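Local coordinates for cysteine synthase (Fusobacterium nucleatum subsp. nucleatum strain ATCC 25586, PDB 5XEN), which probably catalyses the pyridoxal-phosphate-dependent conversion of O-acetyl-L-serine and hydrogen sulfide into L-cysteine and acetate, at residues B[70-75]-B[126-131]; B[52-57]-B[140-145]; B[12-17]-B[46-51]; B[269-274]-B[294-299]; B[159-164]-B[190-195]. All coordinates share one frame; numbering follows the deposited sequence. Where two conformers were deposited one is given.

Interactions 1 and 2 belong to the same four-stranded parallel sheet, whose neighbouring strands 68-72 and 141-142 they use; both are buried and apolar, and they touch through the backbone pair I70–F142 and the bond from N145 to E71. Helix 46-59 serves interactions 2 and 3, the latter only partly buried, pairing an isoleucine packed on the helix with an arginine among acidic residues. Interaction 4 lies deepest, its centre about 8 Å from that of the chain, and is polar and bridged by waters beside the cofactor. Interaction 5 joins two helices, with an apolar inner side and a salt bridge further out; its E163 pairs with R48 of interaction 3. Interactions 1 and 3 both reach the bound serine.

Interaction 1. Residues B[70-75]-B[126-131]; sequences IEATSG and ACLEKL. With SER (serine), chain N.
The methyl group of A72 is the centre of this contact: its CB lies 3.7 Å from C127 CB and 3.8 Å from L128 CD2, one atom offered to two successive residues of a helix. Further back along the strand, L131 takes over. Its CG is anti to the backbone N (chi1 -174°), which sends CD1 across the strand, where it sits 3.6 Å from I70 CG2 and equally 3.6 Å from A72 N. A leucine methyl thus rests on a peptide as well as on a side chain. Strand 68-72 is an inner strand of the parallel sheet of the smaller α/β domain in this fold-type II enzyme, and helix 123-135 packs on one of its faces, segment 126-131 running nearly antiparallel to residues 70-72 (159°). On that same face C127 also meets V95 and P97, whereas E71 points the other way and has its carboxylate held by the backbone N atoms of N145 and Q146. Beyond the end of the strand the chain turns to grip the bound serine. S74 N donates to the ligand O at 2.9 Å, T73 OG1 lies 2.7 Å from that same O, and S74 OG is hydrogen-bonded to the ligand OG at 2.6 Å. The T73 hydroxyl is itself fixed by an ST turn, accepting from G75 N at 2.8 Å, and it also accepts a hydrogen bond from G78 N of the helix that follows.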
# COMPACT_ATOMS: atom_id res chain seq x y z
N ILE B 70 16.65 -18.62 -2.54
CA ILE B 70 17.60 -17.84 -1.77
C ILE B 70 18.05 -16.63 -2.62
O ILE B 70 18.42 -16.80 -3.77
CB ILE B 70 18.85 -18.64 -1.39
CG1 ILE B 70 18.51 -19.98 -0.72
CG2 ILE B 70 19.64 -17.81 -0.36
CD1 ILE B 70 19.72 -20.89 -0.64
N GLU B 71 18.02 -15.44 -2.03
CA GLU B 71 18.32 -14.21 -2.78
C GLU B 71 18.97 -13.17 -1.87
O GLU B 71 18.62 -13.09 -0.68
CB GLU B 71 17.06 -13.66 -3.45
CG GLU B 71 17.24 -12.43 -4.33
CD GLU B 71 17.97 -12.68 -5.66
OE1 GLU B 71 18.66 -13.72 -5.81
OE2 GLU B 71 17.85 -11.81 -6.57
N ALA B 72 19.95 -12.46 -2.41
CA ALA B 72 20.53 -11.29 -1.74
C ALA B 72 19.77 -10.05 -2.22
O ALA B 72 19.54 -9.89 -3.41
CB ALA B 72 22.02 -11.18 -2.06
N THR B 73 19.39 -9.16 -1.30
CA THR B 73 18.49 -8.06 -1.61
C THR B 73 18.73 -6.92 -0.62
O THR B 73 19.11 -7.17 0.55
CB THR B 73 17.01 -8.50 -1.56
OG1 THR B 73 16.13 -7.39 -1.74
CG2 THR B 73 16.66 -9.12 -0.22
N SER B 74 18.46 -5.68 -1.06
CA SER B 74 18.40 -4.56 -0.14
C SER B 74 17.00 -4.44 0.49
O SER B 74 16.78 -3.58 1.35
CB SER B 74 18.82 -3.25 -0.83
OG SER B 74 17.94 -2.93 -1.89
N GLY B 75 16.05 -5.26 0.06
CA GLY B 75 14.78 -5.38 0.78
C GLY B 75 13.60 -5.69 -0.11
O GLY B 75 12.91 -6.68 0.10
N ALA B 126 28.89 -8.24 0.43
CA ALA B 126 28.93 -9.15 1.61
C ALA B 126 27.68 -10.06 1.63
O ALA B 126 27.78 -11.21 2.08
CB ALA B 126 29.08 -8.40 2.92
N CYS B 127 26.53 -9.56 1.17
CA CYS B 127 25.32 -10.39 1.04
C CYS B 127 25.54 -11.54 0.08
O CYS B 127 25.17 -12.68 0.37
CB CYS B 127 24.13 -9.57 0.56
SG CYS B 127 23.72 -8.20 1.66
N LEU B 128 26.13 -11.23 -1.08
CA LEU B 128 26.42 -12.23 -2.10
C LEU B 128 27.42 -13.27 -1.58
O LEU B 128 27.27 -14.47 -1.84
CB LEU B 128 26.89 -11.54 -3.39
CG LEU B 128 25.83 -10.68 -4.11
CD1 LEU B 128 26.51 -9.79 -5.15
CD2 LEU B 128 24.75 -11.55 -4.73
N GLU B 129 28.43 -12.83 -0.85
CA GLU B 129 29.35 -13.78 -0.22
C GLU B 129 28.65 -14.69 0.79
O GLU B 129 28.86 -15.90 0.78
CB GLU B 129 30.50 -13.05 0.45
CG GLU B 129 31.43 -12.42 -0.57
CD GLU B 129 32.39 -11.42 0.04
OE1 GLU B 129 32.44 -11.32 1.28
OE2 GLU B 129 33.09 -10.73 -0.73
N LYS B 130 27.80 -14.11 1.64
CA LYS B 130 27.06 -14.89 2.63
C LYS B 130 26.14 -15.93 1.98
O LYS B 130 25.98 -17.05 2.47
CB LYS B 130 26.24 -13.99 3.55
CG LYS B 130 25.60 -14.70 4.74
CD LYS B 130 26.68 -15.23 5.67
CE LYS B 130 26.12 -15.79 6.95
NZ LYS B 130 27.21 -16.26 7.89
N LEU B 131 25.50 -15.53 0.89
CA LEU B 131 24.64 -16.43 0.14
C LEU B 131 25.38 -17.69 -0.34
O LEU B 131 24.83 -18.80 -0.27
CB LEU B 131 24.00 -15.67 -1.01
CG LEU B 131 22.97 -16.46 -1.81
CD1 LEU B 131 21.80 -15.57 -2.23
CD2 LEU B 131 23.63 -17.09 -3.03
N SER N . 16.62 -2.46 -4.93
CA SER N . 16.87 -3.87 -5.17
C SER N . 16.40 -4.80 -4.00
O SER N . 17.10 -5.80 -3.67
CB SER N . 18.31 -4.09 -5.35
OG SER N . 18.86 -4.07 -4.05
OXT SER N . 15.22 -4.63 -3.66

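Interaction 2. Residues B[52-57]-B[140-145]; sequences KMIEEA and KYFVPN
F142 lays one face of its ring against A57 of the helix. The alanine CB stands 3.8 Å from the ring centroid and 26° off the normal, a CH-pi contact displaced toward the rim, where F142 CZ comes within 3.4 Å of A57 CB. On the opposite face is the nitrogen of P144, two residues further along the same chain, 3.7 Å above the ring plane. The ring therefore lies between its own backbone and the helix. It reaches there because F142 CG is anti to the backbone N (chi1 172°), carrying the ring out from the sheet. I54 approaches the same ring more loosely, with its CD1 4.4 Å from F142 CE2. Strand 141-142 borders strand 68-72 at the margin of a parallel sheet with helices on both sides: F142 turns to helix 46-59, whereas Y141 and V143 turn to helix 123-135, as in a three-layer α/β/α sandwich. M53 forms the second half of the contact. Its chain folds at the thioether, so that SD and CE both touch P144 CB, each at 3.9 Å, with the methionine lying roughly perpendicular to the proline. The carbonyl O of P144 accepts from the side chain of N149. Away from the sheet the helix meets helix 151-167, where K52 forms a salt bridge with E158; E56 pairs with K59 of its own helix.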
# COMPACT_ATOMS: atom_id res chain seq x y z
N LYS B 52 8.38 -12.63 -12.44
CA LYS B 52 8.95 -13.16 -13.68
C LYS B 52 10.14 -14.10 -13.45
O LYS B 52 10.25 -15.14 -14.13
CB LYS B 52 9.34 -12.05 -14.65
CG LYS B 52 9.58 -12.61 -16.05
CD LYS B 52 9.64 -11.60 -17.14
CE LYS B 52 9.91 -12.26 -18.50
NZ LYS B 52 8.70 -12.88 -19.07
N MET B 53 11.03 -13.76 -12.52
CA MET B 53 12.16 -14.62 -12.22
C MET B 53 11.67 -15.98 -11.73
O MET B 53 12.21 -17.03 -12.15
CB MET B 53 13.11 -13.99 -11.22
CG MET B 53 13.86 -12.78 -11.77
SD MET B 53 15.15 -12.18 -10.69
CE MET B 53 14.19 -11.68 -9.24
N ILE B 54 10.64 -15.97 -10.88
CA ILE B 54 10.12 -17.25 -10.37
C ILE B 54 9.38 -18.03 -11.46
O ILE B 54 9.62 -19.22 -11.61
CB ILE B 54 9.21 -17.08 -9.14
CG1 ILE B 54 10.05 -16.65 -7.91
CG2 ILE B 54 8.39 -18.36 -8.89
CD1 ILE B 54 11.24 -17.53 -7.56
N GLU B 55 8.52 -17.37 -12.22
CA GLU B 55 7.69 -18.06 -13.21
C GLU B 55 8.52 -18.64 -14.34
O GLU B 55 8.24 -19.77 -14.81
CB GLU B 55 6.58 -17.17 -13.77
CG GLU B 55 5.42 -17.00 -12.78
CD GLU B 55 4.23 -16.25 -13.37
OE1 GLU B 55 4.41 -15.46 -14.32
OE2 GLU B 55 3.10 -16.45 -12.88
N GLU B 56 9.57 -17.93 -14.75
CA GLU B 56 10.44 -18.44 -15.79
C GLU B 56 11.27 -19.64 -15.28
O GLU B 56 11.43 -20.62 -16.00
CB GLU B 56 11.33 -17.34 -16.36
CG GLU B 56 10.54 -16.31 -17.19
CD GLU B 56 9.75 -16.89 -18.34
OE1 GLU B 56 10.33 -17.67 -19.12
OE2 GLU B 56 8.57 -16.55 -18.50
N ALA B 57 11.75 -19.56 -14.04
CA ALA B 57 12.49 -20.69 -13.45
C ALA B 57 11.59 -21.93 -13.31
O ALA B 57 12.06 -23.04 -13.57
CB ALA B 57 13.08 -20.29 -12.10
N LYS B 140 18.71 -28.31 -2.06
CA LYS B 140 18.07 -27.97 -3.31
C LYS B 140 17.65 -26.51 -3.25
O LYS B 140 16.90 -26.13 -2.37
CB LYS B 140 16.84 -28.82 -3.52
CG LYS B 140 16.38 -28.75 -4.95
CD LYS B 140 14.97 -29.29 -5.15
CE LYS B 140 14.75 -30.67 -4.60
NZ LYS B 140 13.35 -31.15 -4.80
N TYR B 141 18.18 -25.71 -4.16
CA TYR B 141 17.93 -24.27 -4.09
C TYR B 141 17.87 -23.67 -5.49
O TYR B 141 18.26 -24.29 -6.48
CB TYR B 141 19.01 -23.61 -3.25
CG TYR B 141 20.40 -23.75 -3.80
CD1 TYR B 141 20.82 -22.96 -4.87
CD2 TYR B 141 21.29 -24.67 -3.28
CE1 TYR B 141 22.09 -23.10 -5.41
CE2 TYR B 141 22.56 -24.81 -3.79
CZ TYR B 141 22.95 -24.02 -4.85
OH TYR B 141 24.20 -24.13 -5.38
N PHE B 142 17.33 -22.47 -5.54
CA PHE B 142 17.31 -21.66 -6.73
C PHE B 142 17.65 -20.24 -6.26
O PHE B 142 17.04 -19.75 -5.32
CB PHE B 142 15.94 -21.67 -7.39
CG PHE B 142 15.84 -20.67 -8.52
CD1 PHE B 142 16.59 -20.86 -9.67
CD2 PHE B 142 15.05 -19.53 -8.44
CE1 PHE B 142 16.55 -19.95 -10.73
CE2 PHE B 142 15.00 -18.60 -9.49
CZ PHE B 142 15.75 -18.81 -10.63
N VAL B 143 18.64 -19.64 -6.90
CA VAL B 143 19.02 -18.27 -6.64
C VAL B 143 18.55 -17.43 -7.81
O VAL B 143 19.06 -17.55 -8.92
CB VAL B 143 20.54 -18.13 -6.48
CG1 VAL B 143 20.95 -16.67 -6.18
CG2 VAL B 143 21.01 -19.05 -5.35
N PRO B 144 17.55 -16.59 -7.60
CA PRO B 144 17.09 -15.77 -8.74
C PRO B 144 18.22 -14.88 -9.36
O PRO B 144 18.30 -14.75 -10.59
CB PRO B 144 15.95 -14.96 -8.14
CG PRO B 144 15.46 -15.78 -6.98
CD PRO B 144 16.67 -16.45 -6.43
N ASN B 145 19.07 -14.35 -8.50
CA ASN B 145 20.17 -13.45 -8.85
C ASN B 145 19.73 -12.25 -9.72
O ASN B 145 20.03 -12.16 -10.92
CB ASN B 145 21.31 -14.21 -9.53
CG ASN B 145 22.59 -13.40 -9.54
OD1 ASN B 145 22.59 -12.19 -9.22
ND2 ASN B 145 23.67 -14.04 -9.90

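Interaction 3. Residues B[12-17]-B[46-51]; sequences DLIGNT and KDRIAL. With SER (serine), chain N.
I14 spreads over one turn of helix 46-59. Its CG2 sits 3.9 Å from D47 CB, and its CD1 extends to L51 CD2 at 4.1 Å while also resting 3.9 Å from D47 O. CG2 lies anti to the backbone N and CG1 beside it (chi1 -66°), so the two branches part over the helix, and CG2 also touches the R48 aliphatic chain. From CG to NE that chain is extended, which carries the guanidinium to the loop. There G15 CA sits over one face, 3.3 Å above the plane and toward the rim; with no side chain on G15, the loop can come this close to NH1. T17 OG1 comes in at the edge, in plane, 3.3 Å from R48 NH2. E37 pairs with R48 NE and also takes the T17 hydroxyl, while E163 pairs with NH2 and holds the backbone of N16 and T17; D47 OD2 accepts from G42 N. Segment 46-51 also carries K46, predicted to be the cofactor-bearing lysine, on the side of the bound serine. With glutamates at two of its nitrogens, the buried R48 is probably well compensated, and the same two acids tie the loop to it.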
# COMPACT_ATOMS: atom_id res chain seq x y z
N ASP B 12 -2.29 -11.90 -9.21
CA ASP B 12 -3.05 -11.24 -10.27
C ASP B 12 -3.14 -9.73 -10.09
O ASP B 12 -3.58 -9.02 -11.00
CB ASP B 12 -4.46 -11.83 -10.42
CG ASP B 12 -4.44 -13.32 -10.70
OD1 ASP B 12 -3.65 -13.76 -11.54
OD2 ASP B 12 -5.19 -14.08 -10.03
N LEU B 13 -2.73 -9.21 -8.94
CA LEU B 13 -2.78 -7.77 -8.71
C LEU B 13 -1.46 -7.08 -9.06
O LEU B 13 -1.35 -5.85 -8.96
CB LEU B 13 -3.12 -7.49 -7.25
CG LEU B 13 -4.38 -8.20 -6.70
CD1 LEU B 13 -4.62 -7.80 -5.23
CD2 LEU B 13 -5.60 -7.90 -7.56
N ILE B 14 -0.44 -7.85 -9.42
CA ILE B 14 0.88 -7.28 -9.74
C ILE B 14 0.79 -6.52 -11.06
O ILE B 14 0.22 -6.99 -12.02
CB ILE B 14 1.96 -8.37 -9.80
CG1 ILE B 14 2.16 -9.00 -8.41
CG2 ILE B 14 3.28 -7.85 -10.36
CD1 ILE B 14 3.02 -10.26 -8.38
N GLY B 15 1.37 -5.33 -11.10
CA GLY B 15 1.40 -4.54 -12.31
C GLY B 15 0.16 -3.72 -12.50
O GLY B 15 -0.67 -3.59 -11.57
N ASN B 16 0.01 -3.16 -13.71
CA ASN B 16 -1.10 -2.26 -14.04
C ASN B 16 -1.26 -1.14 -13.02
O ASN B 16 -2.34 -0.85 -12.54
CB ASN B 16 -2.41 -3.02 -14.22
CG ASN B 16 -2.39 -3.90 -15.45
OD1 ASN B 16 -2.17 -3.41 -16.56
ND2 ASN B 16 -2.59 -5.20 -15.26
N THR B 17 -0.14 -0.51 -12.69
CA THR B 17 -0.10 0.48 -11.65
C THR B 17 -0.46 1.82 -12.22
O THR B 17 -0.29 2.06 -13.42
CB THR B 17 1.30 0.54 -11.02
OG1 THR B 17 2.25 0.80 -12.06
CG2 THR B 17 1.61 -0.78 -10.33
N LYS B 46 9.39 -4.34 -7.44
CA LYS B 46 10.10 -5.62 -7.47
C LYS B 46 9.16 -6.80 -7.50
O LYS B 46 9.59 -7.91 -7.82
CB LYS B 46 11.02 -5.78 -6.26
CG LYS B 46 11.98 -4.65 -6.02
CD LYS B 46 12.95 -4.45 -7.15
CE LYS B 46 13.74 -3.19 -6.91
NZ LYS B 46 12.80 -2.06 -6.88
N ASP B 47 7.88 -6.59 -7.17
CA ASP B 47 6.85 -7.64 -7.37
C ASP B 47 6.92 -8.17 -8.82
O ASP B 47 6.74 -9.38 -9.08
CB ASP B 47 5.44 -7.11 -7.20
CG ASP B 47 5.02 -6.91 -5.76
OD1 ASP B 47 5.87 -7.02 -4.85
OD2 ASP B 47 3.81 -6.58 -5.55
N ARG B 48 7.17 -7.26 -9.77
CA ARG B 48 7.23 -7.64 -11.16
C ARG B 48 8.39 -8.58 -11.50
O ARG B 48 8.23 -9.55 -12.25
CB ARG B 48 7.36 -6.40 -12.03
CG ARG B 48 6.20 -5.43 -11.94
CD ARG B 48 6.51 -4.24 -12.84
NE ARG B 48 5.58 -3.17 -12.71
CZ ARG B 48 4.51 -2.95 -13.49
NH1 ARG B 48 4.20 -3.80 -14.46
NH2 ARG B 48 3.72 -1.91 -13.25
N ILE B 49 9.56 -8.28 -10.95
CA ILE B 49 10.70 -9.10 -11.21
C ILE B 49 10.69 -10.37 -10.40
O ILE B 49 11.18 -11.40 -10.87
CB ILE B 49 12.02 -8.32 -11.08
CG1 ILE B 49 12.45 -8.07 -9.62
CG2 ILE B 49 11.86 -7.00 -11.87
CD1 ILE B 49 13.91 -7.61 -9.53
N ALA B 50 10.17 -10.29 -9.17
CA ALA B 50 10.03 -11.49 -8.36
C ALA B 50 9.15 -12.49 -9.13
O ALA B 50 9.49 -13.68 -9.21
CB ALA B 50 9.46 -11.14 -6.98
N LEU B 51 8.03 -12.01 -9.66
CA LEU B 51 7.10 -12.87 -10.37
C LEU B 51 7.74 -13.47 -11.62
O LEU B 51 7.65 -14.68 -11.87
CB LEU B 51 5.83 -12.13 -10.74
CG LEU B 51 4.78 -12.96 -11.49
CD1 LEU B 51 4.27 -14.09 -10.60
CD2 LEU B 51 3.65 -12.09 -11.99
N SER N . 16.62 -2.46 -4.93
CA SER N . 16.87 -3.87 -5.17
C SER N . 16.40 -4.80 -4.00
O SER N . 17.10 -5.80 -3.67
CB SER N . 18.31 -4.09 -5.35
OG SER N . 18.86 -4.07 -4.05
OXT SER N . 15.22 -4.63 -3.66

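Interaction 4. Residues B[269-274]-B[294-299]; sequences ISTGAT and VLSTDS
S270 and T271 meet the end of strand 291-296 at the heart of the larger, Rossmann-like domain of this fold-type II enzyme. The strand lies between strands 31-36 and 174-178, and helix 269-284 packs on it, residues 269-274 running almost antiparallel to 294-296 (169°). S270 comes first. Its OG is hydrogen-bonded to the pyridine N1 of the cofactor, as in other cysteine synthases, and also receives two waters, at 2.7 Å from water 1 and 2.9 Å from water 2. Water 1 also donates to D298 OD1, whose other oxygen, OD2, is shared by K302, Y303 and N76; S270 and this buried acid are thus joined through one solvent molecule. Water 2 accepts from T297 N at 3.0 Å. At the next residue the contact becomes direct: T271 OG1 and S296 OG lie 2.6 Å apart in a hydrogen bond, and T271 CG2 rests 3.6 Å from S296 CB. With CG2 anti to the backbone N, OG1 is left beside that N (chi1 -65°), turned to both S296 OG and water 1. One turn later T274 divides its branches. CG2 packs on V294 CG1 at 3.7 Å, while OG1 turns back along the helix to donate to S270 O at 2.8 Å, reaching that carbonyl from the face opposite to the one used by T274 N.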
# COMPACT_ATOMS: atom_id res chain seq x y z
N ILE B 269 12.30 6.67 -0.22
CA ILE B 269 13.43 7.61 -0.32
C ILE B 269 13.90 7.72 -1.76
O ILE B 269 14.23 8.82 -2.27
CB ILE B 269 14.62 7.24 0.61
CG1 ILE B 269 14.17 7.03 2.03
CG2 ILE B 269 15.69 8.33 0.61
CD1 ILE B 269 15.14 6.21 2.87
N SER B 270 14.01 6.58 -2.43
CA SER B 270 14.42 6.62 -3.82
C SER B 270 13.45 7.39 -4.73
O SER B 270 13.86 7.92 -5.75
CB SER B 270 14.70 5.20 -4.36
OG SER B 270 13.52 4.47 -4.63
N THR B 271 12.16 7.39 -4.40
CA THR B 271 11.17 8.17 -5.12
C THR B 271 11.45 9.65 -4.96
O THR B 271 11.40 10.40 -5.92
CB THR B 271 9.73 7.87 -4.66
OG1 THR B 271 9.42 6.50 -4.98
CG2 THR B 271 8.74 8.80 -5.36
N GLY B 272 11.80 10.06 -3.74
CA GLY B 272 12.20 11.41 -3.52
C GLY B 272 13.45 11.79 -4.32
O GLY B 272 13.50 12.85 -4.95
N ALA B 273 14.42 10.88 -4.33
CA ALA B 273 15.66 11.09 -5.10
C ALA B 273 15.40 11.21 -6.59
O ALA B 273 15.94 12.12 -7.24
CB ALA B 273 16.68 9.98 -4.82
N THR B 274 14.58 10.32 -7.12
CA THR B 274 14.31 10.26 -8.55
C THR B 274 13.44 11.43 -8.99
O THR B 274 13.68 12.06 -10.04
CB THR B 274 13.63 8.92 -8.89
OG1 THR B 274 14.51 7.86 -8.47
CG2 THR B 274 13.37 8.77 -10.38
N VAL B 294 8.30 9.68 -14.16
CA VAL B 294 9.17 9.32 -13.09
C VAL B 294 8.66 7.98 -12.52
O VAL B 294 7.49 7.86 -12.18
CB VAL B 294 9.15 10.38 -11.97
CG1 VAL B 294 9.88 9.92 -10.71
CG2 VAL B 294 9.75 11.70 -12.45
N LEU B 295 9.55 6.99 -12.41
CA LEU B 295 9.18 5.74 -11.73
C LEU B 295 9.35 5.89 -10.23
O LEU B 295 10.42 6.24 -9.75
CB LEU B 295 10.01 4.58 -12.25
CG LEU B 295 9.47 3.20 -11.89
CD1 LEU B 295 8.41 2.79 -12.90
CD2 LEU B 295 10.57 2.16 -11.91
N SER B 296 8.26 5.75 -9.48
CA SER B 296 8.33 5.67 -8.02
C SER B 296 8.43 4.20 -7.66
O SER B 296 7.48 3.45 -7.84
CB SER B 296 7.11 6.30 -7.36
OG SER B 296 7.04 5.96 -5.99
N THR B 297 9.60 3.78 -7.16
CA THR B 297 9.85 2.34 -7.00
C THR B 297 9.06 1.69 -5.88
O THR B 297 8.58 0.54 -6.03
CB THR B 297 11.35 2.10 -6.83
OG1 THR B 297 11.99 2.57 -8.01
CG2 THR B 297 11.69 0.63 -6.63
N ASP B 298 8.90 2.39 -4.76
CA ASP B 298 8.13 1.85 -3.65
C ASP B 298 7.39 2.92 -2.87
O ASP B 298 7.58 4.13 -3.08
CB ASP B 298 9.00 0.95 -2.75
CG ASP B 298 9.93 1.69 -1.81
OD1 ASP B 298 10.14 2.93 -1.98
OD2 ASP B 298 10.50 1.04 -0.91
N SER B 299 6.50 2.46 -1.98
CA SER B 299 5.77 3.42 -1.18
C SER B 299 6.56 3.74 0.11
O SER B 299 7.52 3.07 0.46
CB SER B 299 4.41 2.87 -0.84
OG SER B 299 4.60 1.78 0.05
O HOH W 1 10.98 4.72 -3.62
O HOH W 2 12.07 5.47 -6.89
O HOH W 3 12.86 4.98 -9.52

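Interaction 5. Residues B[159-164]-B[190-195]; sequences TTAEEI and KKLKEK. With CA (calcium ion), chain R.
The carboxylate of E162 is gripped at OE2 by K191 NZ, a salt bridge of 2.6 Å that uses the anti lone pair, the one turned away from OE1. The other flat group here is the ring of Y157, two residues before this segment, which makes a cation-pi contact with the same lysine and whose backbone O also takes its NZ. K191 reaches this site by curling: it leaves with CG anti to the backbone N (chi1 174°), then bends at each later torsion, bringing its amine back across E162 at about a right angle. K195 adds a second positive charge nearby, its NZ 5.0 Å from E162 OE2, and would probably favour the ionised carboxylate. Beneath the ion pair the helices close up tightly, with A161 CB only 3.4 Å from K191 CB. L192 then fills the inner side, its CD2 4.0 Å from A161 CB and 4.2 Å from I164 CG2. At the far side of the second helix E194 O binds a calcium ion at 2.3 Å, with water 4 as a further ligand. The segments cross at -44°, helices 151-167 and 183-195 packing side by side with strand 174-178 between them in sequence. This is the layered packing of a Rossmann-like α/β domain, the second helix starting straight after the cofactor-binding residues G180 to G182, with S184 in its first turn.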
# COMPACT_ATOMS: atom_id res chain seq x y z
N THR B 159 6.08 -5.23 -19.24
CA THR B 159 4.88 -4.76 -18.55
C THR B 159 4.99 -3.26 -18.20
O THR B 159 4.24 -2.45 -18.75
CB THR B 159 4.53 -5.64 -17.30
OG1 THR B 159 5.61 -5.62 -16.36
CG2 THR B 159 4.18 -7.07 -17.71
N THR B 160 5.95 -2.89 -17.36
CA THR B 160 6.08 -1.49 -16.91
C THR B 160 6.07 -0.49 -18.06
O THR B 160 5.29 0.47 -18.07
CB THR B 160 7.37 -1.31 -16.11
OG1 THR B 160 7.47 -2.35 -15.14
CG2 THR B 160 7.44 0.06 -15.41
N ALA B 161 6.91 -0.74 -19.06
CA ALA B 161 7.01 0.16 -20.22
C ALA B 161 5.76 0.19 -21.06
O ALA B 161 5.35 1.26 -21.49
CB ALA B 161 8.25 -0.17 -21.09
N GLU B 162 5.13 -0.98 -21.30
CA GLU B 162 3.87 -1.03 -22.07
C GLU B 162 2.73 -0.28 -21.37
O GLU B 162 1.88 0.37 -22.02
CB GLU B 162 3.45 -2.48 -22.35
CG GLU B 162 4.42 -3.22 -23.28
CD GLU B 162 4.36 -2.77 -24.73
OE1 GLU B 162 3.46 -1.98 -25.09
OE2 GLU B 162 5.23 -3.19 -25.52
N GLU B 163 2.71 -0.33 -20.04
CA GLU B 163 1.70 0.41 -19.28
C GLU B 163 1.91 1.91 -19.44
O GLU B 163 0.93 2.65 -19.52
CB GLU B 163 1.73 0.04 -17.80
CG GLU B 163 1.32 -1.40 -17.55
CD GLU B 163 1.64 -1.88 -16.13
OE1 GLU B 163 1.84 -1.03 -15.23
OE2 GLU B 163 1.70 -3.11 -15.92
N ILE B 164 3.17 2.35 -19.45
CA ILE B 164 3.47 3.78 -19.61
C ILE B 164 3.00 4.25 -20.98
O ILE B 164 2.32 5.28 -21.13
CB ILE B 164 4.98 4.04 -19.41
CG1 ILE B 164 5.34 3.86 -17.93
CG2 ILE B 164 5.39 5.45 -19.87
CD1 ILE B 164 6.82 3.76 -17.64
N LYS B 190 14.53 0.40 -22.46
CA LYS B 190 14.74 -0.35 -23.71
C LYS B 190 13.45 -0.44 -24.51
O LYS B 190 13.43 -0.17 -25.70
CB LYS B 190 15.29 -1.76 -23.42
CG LYS B 190 15.68 -2.54 -24.69
CD LYS B 190 16.17 -3.96 -24.35
CE LYS B 190 16.55 -4.73 -25.63
NZ LYS B 190 16.84 -6.17 -25.35
N LYS B 191 12.34 -0.78 -23.86
CA LYS B 191 11.07 -0.86 -24.57
C LYS B 191 10.61 0.53 -25.03
O LYS B 191 10.19 0.70 -26.21
CB LYS B 191 9.97 -1.49 -23.72
CG LYS B 191 8.59 -1.46 -24.35
CD LYS B 191 8.49 -2.16 -25.70
CE LYS B 191 8.64 -3.68 -25.59
NZ LYS B 191 7.52 -4.32 -24.83
N LEU B 192 10.71 1.52 -24.15
CA LEU B 192 10.29 2.87 -24.53
C LEU B 192 11.03 3.37 -25.77
O LEU B 192 10.40 3.91 -26.71
CB LEU B 192 10.46 3.85 -23.38
CG LEU B 192 9.57 3.60 -22.15
CD1 LEU B 192 9.89 4.59 -21.04
CD2 LEU B 192 8.10 3.58 -22.52
N LYS B 193 12.35 3.14 -25.78
CA LYS B 193 13.19 3.54 -26.90
C LYS B 193 12.89 2.77 -28.19
O LYS B 193 13.04 3.32 -29.28
CB LYS B 193 14.68 3.55 -26.52
CG LYS B 193 15.03 4.85 -25.82
CD LYS B 193 16.49 4.99 -25.40
CE LYS B 193 16.79 6.44 -25.09
NZ LYS B 193 18.19 6.63 -24.60
N GLU B 194 12.47 1.51 -28.07
CA GLU B 194 12.07 0.78 -29.28
C GLU B 194 10.81 1.36 -29.90
O GLU B 194 10.76 1.42 -31.11
CB GLU B 194 11.90 -0.70 -28.97
CG GLU B 194 13.24 -1.36 -28.78
CD GLU B 194 13.14 -2.80 -28.37
OE1 GLU B 194 12.00 -3.30 -28.25
OE2 GLU B 194 14.21 -3.42 -28.16
N LYS B 195 9.85 1.81 -29.10
CA LYS B 195 8.61 2.36 -29.61
C LYS B 195 8.66 3.86 -29.88
O LYS B 195 7.89 4.34 -30.70
CB LYS B 195 7.47 2.07 -28.64
CG LYS B 195 7.28 0.58 -28.34
CD LYS B 195 6.70 -0.15 -29.51
CE LYS B 195 6.47 -1.62 -29.20
NZ LYS B 195 5.95 -2.34 -30.40
CA CA R . 11.53 1.18 -33.29
O HOH W 4 10.88 -0.98 -33.19